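Local atomic coordinates of putative short-chain dehydrogenase/reductase (Corynebacterium glutamicum, PDB entry 3E9N), a protein that probably acts as an NAD(P)-dependent oxidoreductase of the short-chain dehydrogenase/reductase family, perhaps reducing acetoacetyl-CoA. Residues G168-T173 against T219-N224. Sequence-based numbering, arbitrary orientation.
Sequences GIRVST and TTQITN
Thr173 and Asn224 form a parallel bridge between strands 170-176 and 220-229, the last two of the Rossmann-fold sheet, with their CA atoms 4.8 Å apart. Further back the strands separate, the CA atoms of Arg170 and Gln221 lying 6.4 Å apart, and side chains span the gap; the axes of the short strand segments make an angle of 36°. The side chains of Arg170 and Gln221 run alongside in opposite senses, their guanidinium and amide planes turned 57° apart, and CG of Arg170 packs 4.1 Å from CD of Gln221. Arg170 NH1 donates to Thr220 O at 3.1 Å, the oxygen lying at the edge of the guanidinium and near its plane; NH1 also bonds to Ala216 O, so one nitrogen ties together two carbonyls. Ser172, with OG anti to the backbone N (chi1 -177°), donates from OG to Ile222 O at 2.7 Å. Next to it, Thr173 N to Thr223 O (2.8 Å) is the one main-chain hydrogen bond between the segments. Thr220, Gln221, Ile222 and Asn224 also pair antiparallel with a strand of the second subunit, continuing the sheet across the interface. At the bridge, the side chains of Thr173 and Asn224 meet at a slant, with OG1 of Thr173 modelled a doubtfully short 2.5 Å from Asn224 OD1.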
ATOM      1  N   GLY A 168     -12.807  13.584  18.486  1.00 36.26           N
ATOM      2  CA  GLY A 168     -12.574  12.687  19.597  1.00 35.25           C
ATOM      3  C   GLY A 168     -12.854  11.254  19.223  1.00 35.21           C
ATOM      4  O   GLY A 168     -12.692  10.351  20.065  1.00 36.39           O
ATOM      5  N   ILE A 169     -13.270  11.023  17.977  1.00 33.74           N
ATOM      6  CA  ILE A 169     -13.547   9.664  17.526  1.00 33.12           C
ATOM      7  C   ILE A 169     -12.297   8.921  17.055  1.00 33.63           C
ATOM      8  O   ILE A 169     -11.467   9.467  16.309  1.00 33.14           O
ATOM      9  CB  ILE A 169     -14.609   9.635  16.406  1.00 33.44           C
ATOM     10  CG1 ILE A 169     -15.953  10.195  16.929  1.00 32.01           C
ATOM     11  CG2 ILE A 169     -14.748   8.205  15.810  1.00 32.51           C
ATOM     12  CD1 ILE A 169     -17.050  10.265  15.892  1.00 31.50           C
ATOM     13  N   ARG A 170     -12.147   7.684  17.529  1.00 32.95           N
ATOM     14  CA  ARG A 170     -11.081   6.844  17.075  1.00 33.01           C
ATOM     15  C   ARG A 170     -11.633   5.808  16.114  1.00 33.43           C
ATOM     16  O   ARG A 170     -12.762   5.282  16.281  1.00 33.81           O
ATOM     17  CB  ARG A 170     -10.323   6.210  18.264  1.00 33.19           C
ATOM     18  CG  ARG A 170      -9.765   7.302  19.240  1.00 34.46           C
ATOM     19  CD  ARG A 170      -8.784   6.725  20.251  1.00 38.82           C
ATOM     20  NE  ARG A 170      -9.408   5.889  21.280  1.00 42.87           N
ATOM     21  CZ  ARG A 170      -8.773   5.377  22.342  1.00 45.40           C
ATOM     22  NH1 ARG A 170      -7.461   5.593  22.558  1.00 44.47           N
ATOM     23  NH2 ARG A 170      -9.457   4.633  23.198  1.00 46.05           N
ATOM     24  N   VAL A 171     -10.848   5.538  15.072  1.00 32.95           N
ATOM     25  CA  VAL A 171     -11.281   4.658  14.030  1.00 31.75           C
ATOM     26  C   VAL A 171     -10.199   3.613  13.826  1.00 31.86           C
ATOM     27  O   VAL A 171      -9.024   3.938  13.742  1.00 31.42           O
ATOM     28  CB  VAL A 171     -11.559   5.406  12.752  1.00 31.44           C
ATOM     29  CG1 VAL A 171     -12.107   4.425  11.705  1.00 31.96           C
ATOM     30  CG2 VAL A 171     -12.604   6.495  12.990  1.00 32.28           C
ATOM     31  N   SER A 172     -10.611   2.349  13.764  1.00 31.76           N
ATOM     32  CA  SER A 172      -9.679   1.279  13.675  1.00 31.58           C
ATOM     33  C   SER A 172     -10.159   0.134  12.783  1.00 31.34           C
ATOM     34  O   SER A 172     -11.359  -0.147  12.685  1.00 30.43           O
ATOM     35  CB  SER A 172      -9.350   0.791  15.075  1.00 31.93           C
ATOM     36  OG  SER A 172      -8.372  -0.226  14.990  1.00 36.13           O
ATOM     37  N   THR A 173      -9.202  -0.517  12.122  1.00 31.01           N
ATOM     38  CA  THR A 173      -9.501  -1.652  11.300  1.00 31.18           C
ATOM     39  C   THR A 173      -8.754  -2.848  11.784  1.00 30.52           C
ATOM     40  O   THR A 173      -7.553  -2.840  11.921  1.00 32.39           O
ATOM     41  CB  THR A 173      -9.074  -1.436   9.846  1.00 31.59           C
ATOM     42  OG1 THR A 173      -7.682  -1.091   9.848  1.00 37.52           O
ATOM     43  CG2 THR A 173      -9.857  -0.303   9.235  1.00 28.90           C
ATOM     44  N   THR A 219      -3.515   9.360  24.224  1.00 47.01           N
ATOM     45  CA  THR A 219      -2.668  10.007  23.240  1.00 46.99           C
ATOM     46  C   THR A 219      -2.471   9.134  22.018  1.00 46.59           C
ATOM     47  O   THR A 219      -1.736   9.499  21.118  1.00 46.75           O
ATOM     48  CB  THR A 219      -1.249  10.311  23.768  1.00 47.10           C
ATOM     49  OG1 THR A 219      -0.504   9.093  23.809  1.00 48.66           O
ATOM     50  CG2 THR A 219      -1.284  10.934  25.113  1.00 45.98           C
ATOM     51  N   THR A 220      -3.170   8.013  21.958  1.00 46.66           N
ATOM     52  CA  THR A 220      -2.929   7.010  20.908  1.00 46.08           C
ATOM     53  C   THR A 220      -4.186   6.583  20.155  1.00 44.09           C
ATOM     54  O   THR A 220      -5.297   6.752  20.650  1.00 44.89           O
ATOM     55  CB  THR A 220      -2.278   5.787  21.514  1.00 46.33           C
ATOM     56  OG1 THR A 220      -1.385   6.224  22.549  1.00 50.81           O
ATOM     57  CG2 THR A 220      -1.476   5.053  20.495  1.00 46.84           C
ATOM     58  N   GLN A 221      -3.979   6.130  18.920  1.00 41.63           N
ATOM     59  CA  GLN A 221      -4.952   5.439  18.074  1.00 39.08           C
ATOM     60  C   GLN A 221      -4.232   4.186  17.560  1.00 37.00           C
ATOM     61  O   GLN A 221      -3.172   4.290  16.948  1.00 36.20           O
ATOM     62  CB  GLN A 221      -5.315   6.264  16.820  1.00 38.74           C
ATOM     63  CG  GLN A 221      -6.254   7.403  17.028  1.00 40.97           C
ATOM     64  CD  GLN A 221      -7.342   7.540  15.949  1.00 42.02           C
ATOM     65  OE1 GLN A 221      -7.722   8.658  15.593  1.00 46.28           O
ATOM     66  NE2 GLN A 221      -7.876   6.427  15.472  1.00 38.99           N
ATOM     67  N   ILE A 222      -4.787   3.010  17.814  1.00 35.00           N
ATOM     68  CA  ILE A 222      -4.328   1.811  17.136  1.00 32.47           C
ATOM     69  C   ILE A 222      -5.231   1.779  15.945  1.00 32.84           C
ATOM     70  O   ILE A 222      -6.421   1.353  16.046  1.00 33.70           O
ATOM     71  CB  ILE A 222      -4.537   0.569  18.000  1.00 33.07           C
ATOM     72  CG1 ILE A 222      -3.988   0.829  19.415  1.00 31.05           C
ATOM     73  CG2 ILE A 222      -3.984  -0.747  17.295  1.00 28.57           C
ATOM     74  CD1 ILE A 222      -2.452   0.783  19.490  1.00 34.91           C
ATOM     75  N   THR A 223      -4.724   2.264  14.814  1.00 31.19           N
ATOM     76  CA  THR A 223      -5.551   2.351  13.619  1.00 29.91           C
ATOM     77  C   THR A 223      -5.697   1.033  12.836  1.00 30.22           C
ATOM     78  O   THR A 223      -6.712   0.813  12.148  1.00 30.83           O
ATOM     79  CB  THR A 223      -5.008   3.474  12.670  1.00 30.76           C
ATOM     80  OG1 THR A 223      -3.704   3.114  12.210  1.00 28.35           O
ATOM     81  CG2 THR A 223      -4.914   4.772  13.449  1.00 26.01           C
ATOM     82  N   ASN A 224      -4.686   0.179  12.869  1.00 28.60           N
ATOM     83  CA  ASN A 224      -4.835  -1.059  12.143  1.00 29.90           C
ATOM     84  C   ASN A 224      -4.120  -2.228  12.821  1.00 28.04           C
ATOM     85  O   ASN A 224      -3.092  -2.052  13.471  1.00 26.05           O
ATOM     86  CB  ASN A 224      -4.508  -0.899  10.637  1.00 31.19           C
ATOM     87  CG  ASN A 224      -4.687  -2.213   9.851  1.00 39.66           C
ATOM     88  OD1 ASN A 224      -5.836  -2.655   9.436  1.00 42.09           O
ATOM     89  ND2 ASN A 224      -3.534  -2.874   9.619  1.00 46.19           N
TER